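Local coordinates for mandelate racemase/muconate lactonizing protein (Alicyclobacillus acidocaldarius LAA1, PDB 3QLD) that is of unknown function but belongs to the enolase superfamily, which joins an N-terminal capping domain to a TIM-like barrel, at residues N104-A109 with P271-G276; I111-W116 with G275-T280; V168-A173 with L191-D196; R176-I181 with R210-Y215. All coordinates share one frame; numbering follows the deposited sequence.

Interaction 1: residues N104-A109 with P271-G276. With SO4 (sulfate ion), chain C; SO4 (sulfate ion), chain D.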
loop_
_atom_site.group_PDB
_atom_site.type_symbol
_atom_site.label_atom_id
_atom_site.label_comp_id
_atom_site.label_asym_id
_atom_site.label_seq_id
_atom_site.Cartn_x
_atom_site.Cartn_y
_atom_site.Cartn_z
ATOM N N ASN A 104 1.933 1.980 -4.953
ATOM C CA ASN A 104 3.109 2.858 -5.298
ATOM C C ASN A 104 2.661 4.094 -6.046
ATOM O O ASN A 104 3.310 4.552 -7.008
ATOM C CB ASN A 104 4.120 2.067 -6.125
ATOM C CG ASN A 104 4.840 1.007 -5.245
ATOM O OD1 ASN A 104 5.764 1.364 -4.486
ATOM N ND2 ASN A 104 4.416 -0.253 -5.342
ATOM N N ARG A 105 1.511 4.625 -5.629
ATOM C CA ARG A 105 0.904 5.684 -6.441
ATOM C C ARG A 105 1.685 6.991 -6.470
ATOM O O ARG A 105 1.617 7.697 -7.484
ATOM C CB ARG A 105 -0.533 5.923 -6.029
ATOM C CG ARG A 105 -1.393 4.788 -6.559
ATOM C CD ARG A 105 -2.882 5.051 -6.181
ATOM N NE ARG A 105 -3.763 3.970 -6.670
ATOM C CZ ARG A 105 -4.607 4.081 -7.705
ATOM N NH1 ARG A 105 -4.777 5.250 -8.357
ATOM N NH2 ARG A 105 -5.330 3.020 -8.064
HETATM N N MSE A 106 2.417 7.323 -5.397
HETATM C CA MSE A 106 3.213 8.552 -5.434
HETATM C C MSE A 106 4.415 8.452 -6.392
HETATM O O MSE A 106 4.789 9.459 -7.047
HETATM C CB MSE A 106 3.652 8.977 -4.023
HETATM C CG MSE A 106 2.466 9.358 -3.118
HETATM SE SE MSE A 106 3.114 9.427 -1.292
HETATM C CE MSE A 106 1.496 9.999 -0.390
ATOM N N SER A 107 5.006 7.260 -6.475
ATOM C CA SER A 107 6.098 6.972 -7.448
ATOM C C SER A 107 5.550 6.956 -8.880
ATOM O O SER A 107 6.125 7.611 -9.793
ATOM C CB SER A 107 6.799 5.636 -7.107
ATOM O OG SER A 107 7.623 5.935 -6.027
ATOM N N VAL A 108 4.408 6.304 -9.059
ATOM C CA VAL A 108 3.758 6.259 -10.356
ATOM C C VAL A 108 3.430 7.685 -10.806
ATOM O O VAL A 108 3.682 8.062 -11.971
ATOM C CB VAL A 108 2.473 5.361 -10.305
ATOM C CG1 VAL A 108 1.566 5.640 -11.503
ATOM C CG2 VAL A 108 2.867 3.854 -10.349
ATOM N N ALA A 109 2.876 8.460 -9.894
ATOM C CA ALA A 109 2.459 9.836 -10.174
ATOM C C ALA A 109 3.653 10.689 -10.616
ATOM O O ALA A 109 3.506 11.641 -11.444
ATOM C CB ALA A 109 1.921 10.434 -8.924
ATOM N N PRO A 271 -2.691 15.171 -5.964
ATOM C CA PRO A 271 -2.511 14.430 -7.208
ATOM C C PRO A 271 -1.475 13.329 -7.057
ATOM O O PRO A 271 -1.647 12.255 -7.597
ATOM C CB PRO A 271 -2.095 15.543 -8.221
ATOM C CG PRO A 271 -2.740 16.782 -7.618
ATOM C CD PRO A 271 -2.665 16.642 -6.150
ATOM N N GLY A 272 -0.413 13.580 -6.295
ATOM C CA GLY A 272 0.630 12.554 -6.125
ATOM C C GLY A 272 0.085 11.351 -5.361
ATOM O O GLY A 272 0.315 10.210 -5.729
ATOM N N ARG A 273 -0.703 11.597 -4.324
ATOM C CA ARG A 273 -1.226 10.476 -3.486
ATOM C C ARG A 273 -2.159 9.632 -4.377
ATOM O O ARG A 273 -2.268 8.420 -4.246
ATOM C CB ARG A 273 -2.004 11.088 -2.284
ATOM C CG ARG A 273 -2.450 10.067 -1.188
ATOM C CD ARG A 273 -3.439 10.697 -0.071
ATOM N NE ARG A 273 -4.826 10.783 -0.588
ATOM C CZ ARG A 273 -5.503 11.915 -0.797
ATOM N NH1 ARG A 273 -4.971 13.093 -0.491
ATOM N NH2 ARG A 273 -6.752 11.854 -1.294
ATOM N N LEU A 274 -2.850 10.284 -5.309
ATOM C CA LEU A 274 -3.846 9.574 -6.142
ATOM C C LEU A 274 -3.281 8.849 -7.338
ATOM O O LEU A 274 -3.954 8.025 -7.936
ATOM C CB LEU A 274 -5.005 10.528 -6.530
ATOM C CG LEU A 274 -5.857 10.952 -5.352
ATOM C CD1 LEU A 274 -6.754 12.124 -5.808
ATOM C CD2 LEU A 274 -6.694 9.711 -4.953
ATOM N N GLY A 275 -2.008 9.136 -7.696
ATOM C CA GLY A 275 -1.440 8.534 -8.888
ATOM C C GLY A 275 -1.253 9.463 -10.095
ATOM O O GLY A 275 -0.881 8.979 -11.206
ATOM N N GLY A 276 -1.441 10.761 -9.894
ATOM C CA GLY A 276 -1.100 11.704 -10.958
ATOM C C GLY A 276 -2.279 12.538 -11.419
ATOM O O GLY A 276 -3.365 12.560 -10.785
HETATM S S SO4 C . -7.995 3.616 -9.624
HETATM O O1 SO4 C . -6.839 2.735 -9.780
HETATM O O2 SO4 C . -7.551 4.927 -9.163
HETATM O O3 SO4 C . -8.647 3.845 -10.910
HETATM O O4 SO4 C . -8.918 2.962 -8.692
HETATM S S SO4 D . -3.696 -0.641 -6.736
HETATM O O1 SO4 D . -3.590 -1.200 -5.384
HETATM O O2 SO4 D . -2.746 -1.259 -7.656
HETATM O O3 SO4 D . -5.025 -0.922 -7.265
HETATM O O4 SO4 D . -3.484 0.810 -6.704
#

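Interaction 2: residues I111-W116 with G275-T280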
loop_
_atom_site.group_PDB
_atom_site.type_symbol
_atom_site.label_atom_id
_atom_site.label_comp_id
_atom_site.label_asym_id
_atom_site.label_seq_id
_atom_site.Cartn_x
_atom_site.Cartn_y
_atom_site.Cartn_z
ATOM N N ILE A 111 6.252 9.818 -12.389
ATOM C CA ILE A 111 6.422 9.534 -13.796
ATOM C C ILE A 111 5.359 10.258 -14.621
ATOM O O ILE A 111 5.680 11.117 -15.497
ATOM C CB ILE A 111 6.356 8.024 -14.035
ATOM C CG1 ILE A 111 7.486 7.359 -13.249
ATOM C CG2 ILE A 111 6.424 7.696 -15.553
ATOM C CD1 ILE A 111 8.875 7.767 -13.768
ATOM N N GLU A 112 4.097 9.942 -14.320
ATOM C CA GLU A 112 2.965 10.468 -15.085
ATOM C C GLU A 112 2.976 12.014 -15.155
ATOM O O GLU A 112 2.757 12.598 -16.235
ATOM C CB GLU A 112 1.677 9.960 -14.474
ATOM C CG GLU A 112 0.436 10.183 -15.395
ATOM C CD GLU A 112 -0.399 11.348 -14.901
ATOM O OE1 GLU A 112 0.019 12.187 -14.026
ATOM O OE2 GLU A 112 -1.566 11.408 -15.320
HETATM N N MSE A 113 3.236 12.671 -14.037
HETATM C CA MSE A 113 3.177 14.129 -13.973
HETATM C C MSE A 113 4.359 14.807 -14.716
HETATM O O MSE A 113 4.160 15.885 -15.332
HETATM C CB MSE A 113 3.076 14.622 -12.545
HETATM C CG MSE A 113 1.669 14.266 -11.947
HETATM SE SE MSE A 113 1.574 14.390 -10.004
HETATM C CE MSE A 113 1.392 16.239 -9.597
ATOM N N ALA A 114 5.537 14.163 -14.695
ATOM C CA ALA A 114 6.702 14.700 -15.442
ATOM C C ALA A 114 6.374 14.585 -16.943
ATOM O O ALA A 114 6.740 15.483 -17.741
ATOM C CB ALA A 114 7.947 13.928 -15.071
ATOM N N VAL A 115 5.677 13.515 -17.364
ATOM C CA VAL A 115 5.328 13.382 -18.783
ATOM C C VAL A 115 4.298 14.473 -19.243
ATOM O O VAL A 115 4.448 15.087 -20.326
ATOM C CB VAL A 115 4.840 11.990 -19.107
ATOM C CG1 VAL A 115 4.389 11.874 -20.562
ATOM C CG2 VAL A 115 5.961 11.010 -18.856
ATOM N N TRP A 116 3.280 14.713 -18.423
ATOM C CA TRP A 116 2.360 15.846 -18.633
ATOM C C TRP A 116 3.112 17.174 -18.743
ATOM O O TRP A 116 2.764 18.057 -19.569
ATOM C CB TRP A 116 1.339 15.929 -17.492
ATOM C CG TRP A 116 0.119 15.087 -17.708
ATOM C CD1 TRP A 116 -0.135 13.850 -17.194
ATOM C CD2 TRP A 116 -1.046 15.446 -18.467
ATOM N NE1 TRP A 116 -1.369 13.398 -17.613
ATOM C CE2 TRP A 116 -1.957 14.374 -18.372
ATOM C CE3 TRP A 116 -1.415 16.592 -19.196
ATOM C CZ2 TRP A 116 -3.203 14.391 -19.002
ATOM C CZ3 TRP A 116 -2.673 16.597 -19.855
ATOM C CH2 TRP A 116 -3.538 15.501 -19.740
ATOM N N GLY A 275 -2.008 9.136 -7.696
ATOM C CA GLY A 275 -1.440 8.534 -8.888
ATOM C C GLY A 275 -1.253 9.463 -10.095
ATOM O O GLY A 275 -0.881 8.979 -11.206
ATOM N N GLY A 276 -1.441 10.761 -9.894
ATOM C CA GLY A 276 -1.100 11.704 -10.958
ATOM C C GLY A 276 -2.279 12.538 -11.419
ATOM O O GLY A 276 -3.365 12.560 -10.785
ATOM N N PHE A 277 -2.082 13.199 -12.556
ATOM C CA PHE A 277 -3.102 14.152 -13.051
ATOM C C PHE A 277 -4.318 13.409 -13.575
ATOM O O PHE A 277 -5.436 13.784 -13.259
ATOM C CB PHE A 277 -2.521 15.083 -14.124
ATOM C CG PHE A 277 -1.591 16.165 -13.609
ATOM C CD1 PHE A 277 -2.007 17.083 -12.647
ATOM C CD2 PHE A 277 -0.336 16.343 -14.163
ATOM C CE1 PHE A 277 -1.185 18.105 -12.197
ATOM C CE2 PHE A 277 0.502 17.381 -13.718
ATOM C CZ PHE A 277 0.097 18.248 -12.741
ATOM N N GLY A 278 -4.112 12.360 -14.369
ATOM C CA GLY A 278 -5.194 11.537 -14.924
ATOM C C GLY A 278 -6.065 10.908 -13.826
ATOM O O GLY A 278 -7.318 10.909 -13.911
ATOM N N ALA A 279 -5.410 10.371 -12.796
ATOM C CA ALA A 279 -6.146 9.876 -11.614
ATOM C C ALA A 279 -6.941 10.953 -10.859
ATOM O O ALA A 279 -8.096 10.701 -10.424
ATOM C CB ALA A 279 -5.233 9.053 -10.679
ATOM N N THR A 280 -6.363 12.138 -10.738
ATOM C CA THR A 280 -7.011 13.253 -10.127
ATOM C C THR A 280 -8.297 13.644 -10.919
ATOM O O THR A 280 -9.363 13.861 -10.326
ATOM C CB THR A 280 -6.095 14.453 -10.065
ATOM O OG1 THR A 280 -4.973 14.114 -9.248
ATOM C CG2 THR A 280 -6.811 15.671 -9.427
HETATM O O HOH W 1 -2.738 9.534 -13.252
#

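Interaction 3: residues V168-A173 with L191-D196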
loop_
_atom_site.group_PDB
_atom_site.type_symbol
_atom_site.label_atom_id
_atom_site.label_comp_id
_atom_site.label_asym_id
_atom_site.label_seq_id
_atom_site.Cartn_x
_atom_site.Cartn_y
_atom_site.Cartn_z
ATOM N N VAL A 168 -9.207 28.904 8.133
ATOM C CA VAL A 168 -8.274 28.286 9.069
ATOM C C VAL A 168 -8.652 26.819 9.305
ATOM O O VAL A 168 -9.863 26.511 9.413
ATOM C CB VAL A 168 -8.161 29.009 10.463
ATOM C CG1 VAL A 168 -7.509 30.412 10.289
ATOM C CG2 VAL A 168 -9.512 29.062 11.206
ATOM N N LYS A 169 -7.637 25.950 9.452
ATOM C CA LYS A 169 -7.901 24.508 9.791
ATOM C C LYS A 169 -7.233 24.230 11.115
ATOM O O LYS A 169 -5.985 24.303 11.262
ATOM C CB LYS A 169 -7.411 23.559 8.684
ATOM C CG LYS A 169 -7.671 22.029 8.961
ATOM C CD LYS A 169 -7.484 21.194 7.708
ATOM C CE LYS A 169 -6.113 21.408 7.027
ATOM N NZ LYS A 169 -5.520 20.162 6.400
ATOM N N LEU A 170 -8.046 23.954 12.115
ATOM C CA LEU A 170 -7.595 23.729 13.427
ATOM C C LEU A 170 -7.328 22.239 13.708
ATOM O O LEU A 170 -8.203 21.394 13.484
ATOM C CB LEU A 170 -8.697 24.135 14.391
ATOM C CG LEU A 170 -9.250 25.553 14.208
ATOM C CD1 LEU A 170 -10.022 25.800 15.492
ATOM C CD2 LEU A 170 -8.034 26.509 14.131
ATOM N N LYS A 171 -6.157 21.939 14.289
ATOM C CA LYS A 171 -5.894 20.572 14.764
ATOM C C LYS A 171 -6.697 20.336 16.007
ATOM O O LYS A 171 -6.741 21.188 16.890
ATOM C CB LYS A 171 -4.390 20.377 15.025
ATOM C CG LYS A 171 -3.585 20.462 13.760
ATOM C CD LYS A 171 -3.658 19.146 12.945
ATOM C CE LYS A 171 -2.994 19.321 11.563
ATOM N NZ LYS A 171 -2.297 18.069 11.123
ATOM N N ILE A 172 -7.423 19.216 16.051
ATOM C CA ILE A 172 -8.232 18.887 17.172
ATOM C C ILE A 172 -8.030 17.416 17.628
ATOM O O ILE A 172 -7.534 16.584 16.843
ATOM C CB ILE A 172 -9.741 19.109 16.891
ATOM C CG1 ILE A 172 -10.224 18.188 15.751
ATOM C CG2 ILE A 172 -9.989 20.631 16.661
ATOM C CD1 ILE A 172 -11.782 18.028 15.752
ATOM N N ALA A 173 -8.330 17.170 18.905
ATOM C CA ALA A 173 -8.287 15.842 19.494
ATOM C C ALA A 173 -9.234 15.800 20.648
ATOM O O ALA A 173 -9.688 16.848 21.114
ATOM C CB ALA A 173 -6.838 15.451 19.921
ATOM N N LEU A 191 -15.753 33.442 9.159
ATOM C CA LEU A 191 -14.547 32.792 8.644
ATOM C C LEU A 191 -14.792 31.309 8.314
ATOM O O LEU A 191 -15.406 30.599 9.115
ATOM C CB LEU A 191 -13.467 32.882 9.694
ATOM C CG LEU A 191 -12.114 32.240 9.442
ATOM C CD1 LEU A 191 -11.444 32.916 8.253
ATOM C CD2 LEU A 191 -11.418 32.521 10.659
ATOM N N ALA A 192 -14.331 30.849 7.135
ATOM C CA ALA A 192 -14.367 29.388 6.874
ATOM C C ALA A 192 -13.406 28.743 7.907
ATOM O O ALA A 192 -12.203 29.083 7.947
ATOM C CB ALA A 192 -13.961 29.116 5.410
ATOM N N ILE A 193 -13.931 27.871 8.787
ATOM C CA ILE A 193 -13.122 27.110 9.763
ATOM C C ILE A 193 -13.245 25.603 9.416
ATOM O O ILE A 193 -14.381 25.103 9.261
ATOM C CB ILE A 193 -13.659 27.314 11.191
ATOM C CG1 ILE A 193 -13.749 28.822 11.593
ATOM C CG2 ILE A 193 -12.875 26.532 12.236
ATOM C CD1 ILE A 193 -14.261 29.013 12.999
ATOM N N ALA A 194 -12.115 24.901 9.308
ATOM C CA ALA A 194 -12.162 23.408 9.198
ATOM C C ALA A 194 -11.412 22.803 10.369
ATOM O O ALA A 194 -10.744 23.523 11.190
ATOM C CB ALA A 194 -11.621 22.907 7.821
ATOM N N ALA A 195 -11.551 21.480 10.552
ATOM C CA ALA A 195 -10.850 20.868 11.677
ATOM C C ALA A 195 -10.138 19.591 11.198
ATOM O O ALA A 195 -10.630 18.904 10.306
ATOM C CB ALA A 195 -11.776 20.528 12.854
ATOM N N ASP A 196 -8.971 19.309 11.789
ATOM C CA ASP A 196 -8.260 18.114 11.361
ATOM C C ASP A 196 -7.969 17.278 12.589
ATOM O O ASP A 196 -7.274 17.688 13.501
ATOM C CB ASP A 196 -7.013 18.499 10.572
ATOM C CG ASP A 196 -6.121 17.308 10.274
ATOM O OD1 ASP A 196 -6.532 16.118 10.428
ATOM O OD2 ASP A 196 -5.012 17.588 9.823
#

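Interaction 4: residues R176-I181 with R210-Y215. With SO4 (sulfate ion), chain F.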
loop_
_atom_site.group_PDB
_atom_site.type_symbol
_atom_site.label_atom_id
_atom_site.label_comp_id
_atom_site.label_asym_id
_atom_site.label_seq_id
_atom_site.Cartn_x
_atom_site.Cartn_y
_atom_site.Cartn_z
ATOM N N ARG A 176 -9.632 18.476 23.512
ATOM C CA ARG A 176 -9.100 19.753 23.009
ATOM C C ARG A 176 -9.718 19.926 21.641
ATOM O O ARG A 176 -9.063 19.833 20.627
ATOM C CB ARG A 176 -7.573 19.724 22.954
ATOM C CG ARG A 176 -6.938 18.542 23.773
ATOM C CD ARG A 176 -5.577 18.813 24.468
ATOM N NE ARG A 176 -4.696 19.734 23.736
ATOM C CZ ARG A 176 -3.411 19.517 23.454
ATOM N NH1 ARG A 176 -2.717 20.443 22.786
ATOM N NH2 ARG A 176 -2.805 18.387 23.844
ATOM N N ASP A 177 -11.019 20.201 21.638
ATOM C CA ASP A 177 -11.774 20.360 20.404
ATOM C C ASP A 177 -12.845 21.455 20.554
ATOM O O ASP A 177 -12.716 22.510 19.939
ATOM C CB ASP A 177 -12.387 19.013 19.907
ATOM C CG ASP A 177 -13.008 18.156 21.040
ATOM O OD1 ASP A 177 -13.497 18.677 22.059
ATOM O OD2 ASP A 177 -13.025 16.909 20.900
ATOM N N ARG A 178 -13.868 21.181 21.355
ATOM C CA ARG A 178 -15.039 22.085 21.478
ATOM C C ARG A 178 -14.597 23.504 21.925
ATOM O O ARG A 178 -15.053 24.513 21.374
ATOM C CB ARG A 178 -16.077 21.482 22.443
ATOM C CG ARG A 178 -17.444 22.130 22.326
ATOM C CD ARG A 178 -18.333 21.876 23.530
ATOM N NE ARG A 178 -19.496 22.786 23.552
ATOM C CZ ARG A 178 -19.923 23.486 24.608
ATOM N NH1 ARG A 178 -19.289 23.424 25.786
ATOM N NH2 ARG A 178 -21.011 24.258 24.490
ATOM N N ALA A 179 -13.689 23.574 22.896
ATOM C CA ALA A 179 -13.299 24.891 23.468
ATOM C C ALA A 179 -12.581 25.822 22.457
ATOM O O ALA A 179 -12.935 27.032 22.277
ATOM C CB ALA A 179 -12.479 24.685 24.737
ATOM N N ALA A 180 -11.598 25.247 21.766
ATOM C CA ALA A 180 -10.922 25.959 20.703
ATOM C C ALA A 180 -11.889 26.401 19.618
ATOM O O ALA A 180 -11.869 27.582 19.245
ATOM C CB ALA A 180 -9.771 25.103 20.102
ATOM N N ILE A 181 -12.677 25.462 19.060
ATOM C CA ILE A 181 -13.595 25.784 17.962
ATOM C C ILE A 181 -14.663 26.828 18.346
ATOM O O ILE A 181 -14.918 27.749 17.558
ATOM C CB ILE A 181 -14.277 24.513 17.331
ATOM C CG1 ILE A 181 -13.202 23.561 16.767
ATOM C CG2 ILE A 181 -15.335 24.928 16.280
ATOM C CD1 ILE A 181 -13.689 22.120 16.512
ATOM N N ARG A 210 -20.359 15.222 17.510
ATOM C CA ARG A 210 -21.695 15.726 17.143
ATOM C C ARG A 210 -21.940 17.138 17.751
ATOM O O ARG A 210 -22.598 17.971 17.144
ATOM C CB ARG A 210 -22.750 14.757 17.646
ATOM C CG ARG A 210 -24.275 15.322 17.597
ATOM C CD ARG A 210 -24.930 15.562 16.176
ATOM N NE ARG A 210 -26.340 15.954 16.388
ATOM C CZ ARG A 210 -26.945 17.018 15.826
ATOM N NH1 ARG A 210 -26.290 17.825 14.974
ATOM N NH2 ARG A 210 -28.233 17.266 16.115
ATOM N N GLN A 211 -21.346 17.394 18.911
ATOM C CA GLN A 211 -21.454 18.735 19.594
ATOM C C GLN A 211 -20.843 19.804 18.694
ATOM O O GLN A 211 -21.216 21.017 18.760
ATOM C CB GLN A 211 -20.734 18.743 20.945
ATOM C CG GLN A 211 -21.252 17.878 22.140
ATOM C CD GLN A 211 -20.192 17.810 23.317
ATOM O OE1 GLN A 211 -19.365 18.718 23.486
ATOM N NE2 GLN A 211 -20.196 16.712 24.078
ATOM N N LEU A 212 -19.901 19.371 17.852
ATOM C CA LEU A 212 -19.267 20.262 16.914
ATOM C C LEU A 212 -20.123 20.762 15.781
ATOM O O LEU A 212 -19.804 21.768 15.172
ATOM C CB LEU A 212 -17.894 19.737 16.396
ATOM C CG LEU A 212 -16.905 19.324 17.485
ATOM C CD1 LEU A 212 -15.650 18.787 16.729
ATOM C CD2 LEU A 212 -16.500 20.520 18.388
ATOM N N ASP A 213 -21.246 20.108 15.499
ATOM C CA ASP A 213 -22.125 20.565 14.426
ATOM C C ASP A 213 -22.629 21.984 14.688
ATOM O O ASP A 213 -23.029 22.682 13.746
ATOM C CB ASP A 213 -23.352 19.630 14.360
ATOM C CG ASP A 213 -23.063 18.326 13.615
ATOM O OD1 ASP A 213 -21.971 18.175 12.998
ATOM O OD2 ASP A 213 -23.941 17.430 13.674
ATOM N N ALA A 214 -22.602 22.399 15.944
ATOM C CA ALA A 214 -23.155 23.738 16.271
ATOM C C ALA A 214 -22.316 24.887 15.654
ATOM O O ALA A 214 -22.814 26.018 15.528
ATOM C CB ALA A 214 -23.323 23.890 17.747
ATOM N N TYR A 215 -21.068 24.586 15.234
ATOM C CA TYR A 215 -20.132 25.614 14.772
ATOM C C TYR A 215 -19.927 25.803 13.307
ATOM O O TYR A 215 -19.057 26.630 12.916
ATOM C CB TYR A 215 -18.787 25.460 15.523
ATOM C CG TYR A 215 -19.018 25.340 16.989
ATOM C CD1 TYR A 215 -19.532 26.416 17.722
ATOM C CD2 TYR A 215 -18.787 24.155 17.665
ATOM C CE1 TYR A 215 -19.784 26.298 19.097
ATOM C CE2 TYR A 215 -19.050 24.020 19.001
ATOM C CZ TYR A 215 -19.556 25.112 19.719
ATOM O OH TYR A 215 -19.810 24.988 21.075
HETATM S S SO4 F . -29.003 20.269 13.844
HETATM O O1 SO4 F . -27.530 20.295 13.759
HETATM O O2 SO4 F . -29.423 20.943 15.084
HETATM O O3 SO4 F . -29.540 20.905 12.651
HETATM O O4 SO4 F . -29.427 18.883 13.878
#

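Interaction 1: residues N104-A109 with P271-G276
A Schellman motif at the end of the short helix 271-274 packs against the first turn of helix 105-123. The contact joins the N-terminal domain to the barrel domain. Gly275 turns the chain out of the helix with a positive phi of 107°, and Gly276 N reaches back to Pro271 O at 2.7 Å. Backbone and small side chains then come close. Ala109 CB lies 3.5 Å from Gly276 N. Gly275 CA points its hydrogen almost straight at Arg105 O (3.5 Å, 167° at the hydrogen). Arg105 carries the polar part. Its CG is anti to the carbonyl carbon and the chain is extended to NE, so it runs past the carbonyls of Arg273 and Leu274. Arg105 NH1 donates to Leu274 O at 2.9 Å, with the oxygen in the guanidinium plane but the donor above the carbonyl plane. Two sulfate ions, probably from the crystallisation liquor, take the rest of the guanidinium edge. Arg105 NE and NH2 share O4 of the chain D sulfate. Arg105 NH2 also makes a very short bond, 2.3 Å, to O1 of the chain C sulfate, and NH1 adds a weak bond to its O2. Selenomethionine Met106 crosses Arg273 obliquely, CE 4.0 Å from Arg273 CG, while the Arg273 head group turns to Asp246. Ser107 packs on helix 61-80, and Leu274 lies against strand 266-269 and helix 277-289.

Interaction 2: residues I111-W116 with G275-T280
Glu112 spends its carboxylate on the start of helix 277-289. Its CG is anti to the backbone N (chi1 -167°), and a bend at chi2 swings both oxygens across. Glu112 OE1 accepts from Phe277 N at 2.8 Å, and Glu112 OE2 accepts from Gly278 N at 2.9 Å. Both use the syn lone pair. The first two amides of the helix, just after Gly276 at the N-cap position, are thus satisfied by one side chain. The helix end would be expected to keep this buried acid ionised. OE2 also takes a weak bond from Trp116 NE1 and another weak one from a water. That water donates to Gly275 O as well and accepts from Ala279 N. Gly276 O is used twice, by Thr280 N and Thr280 OG1. Beside this polar patch, the Phe277 ring sets its edge toward the face of Trp116 in a T-shaped pair, planes at 80°. Selenomethionine Met113 crosses Phe277 in a Met-aromatic contact, its CG over the ring face, 3.6 Å from Phe277 CD2, and its CE 3.9 Å from Phe277 CZ. His308 makes a second edge-to-face pair with Phe277. Ala114 points away from the contact to strand 25-38, and Ile111 packs on helix 61-80.

Interaction 3: residues V168-A173 with L191-D196
Two neighbouring parallel strands of the barrel, 167-171 and 192-196, are zipped together here by backbone hydrogen bonds. Val168 N donates to Ala192 O, and Val168 O receives Ala194 N at 2.8 Å. Leu170 repeats the pattern, with its N on Ala194 O and its O taking Asp196 N at 2.8 Å. Ile172 N closes the ladder on Asp196 O at 3.0 Å. The strand axes make an angle of 29°. Helix 178-187 connects the strands, so this is the beta-alpha-beta crossover that TIM-like barrels repeat. Val168, Leu170, Ile193 and Ala195 share one face of the sheet. Leu170 and Ile193 there meet the connecting helix, and Ile172 CD1, just past its strand, touches Ala195 CB at 3.8 Å. Lys169, Ala194, Lys171 and Asp196 occupy the other face. Lys169 and Lys171 form a Lys-X-Lys pattern at the end of the second barrel strand, as in relatives, where this end of the barrel holds the active site. Asp196 has CG anti to its backbone N (chi1 172°) and lies side by side with Lys171, which bends at chi2 and chi4. The resulting salt bridge joins Lys171 NZ to Asp196 OD2 at 3.0 Å, its hydrogen bond weak. Lys169 packs its CG 3.9 Å from Asp196 CB, but its NZ binds Asp323 and Glu221 in salt bridges.

Interaction 4: residues R176-I181 with R210-Y215
Arg178 and Tyr215 bury the most surface in this contact between the start of helix 178-187 and the turn after helix 206-211. Ile181 and Leu212 follow closely. Arg178 has CG anti to its backbone N (chi1 -164°) and stays extended to NE, so the chain reaches over to the other segment. Arg178 NE donates to Tyr215 OH at 3.3 Å, a weak bond with a bent angle of 124°. The Arg178 and Tyr215 side chains cross at about a right angle, and the guanidinium and ring planes are 45° apart. The aliphatic part of the arginine also meets Gln211, whose OE1 comes 3.3 Å from Arg178 CD. Tyr215 uses its base as well as its tip. Tyr215 CB packs on Ile181 CG2 at 3.6 Å. The other branch of Ile181 goes to Leu212: Ile181 CD1 touches Leu212 CD2 at 3.7 Å, the two side chains crossing at about a right angle. Leu212 CD2 also rests against Arg178 CA at 3.8 Å. Each segment also has polar bonds of its own. Asp177 OD1 takes Arg178 N at 2.6 Å through its anti lone pair, and Asp177 OD2 is held by Tyr201. Arg210 NH1 forms a salt bridge with Asp213 OD2 at 2.7 Å, and its guanidinium also binds a sulfate ion, probably from the crystallisation liquor. The contact is mainly apolar, Ile181 against Leu212 and Tyr215, with the exposed Arg178 chain beside them; its one cross-segment hydrogen bond is weak and bent, so it probably depends on packing more than on polar pairing.

The four contacts form two pairs. Interaction 2 lies across the chain's centre from interactions 3 and 4. Interactions 1 and 2 share Gly275 and Gly276, and their centres are about 7 Å apart. Both set helix 105-123 of the N-terminal domain against the barrel. Interactions 3 and 4 lie about 10 Å apart between centres and belong to the barrel alone. Helix 178-187 connects the strands of interaction 3 and also carries interaction 4; Ile172 CG2 touches Ile181 CD1 at 4.0 Å. The centres of interactions 2 and 4 are about 38 Å apart. Of the four, interaction 3 has the charged strand face that lines the active-site end of the barrel in relatives.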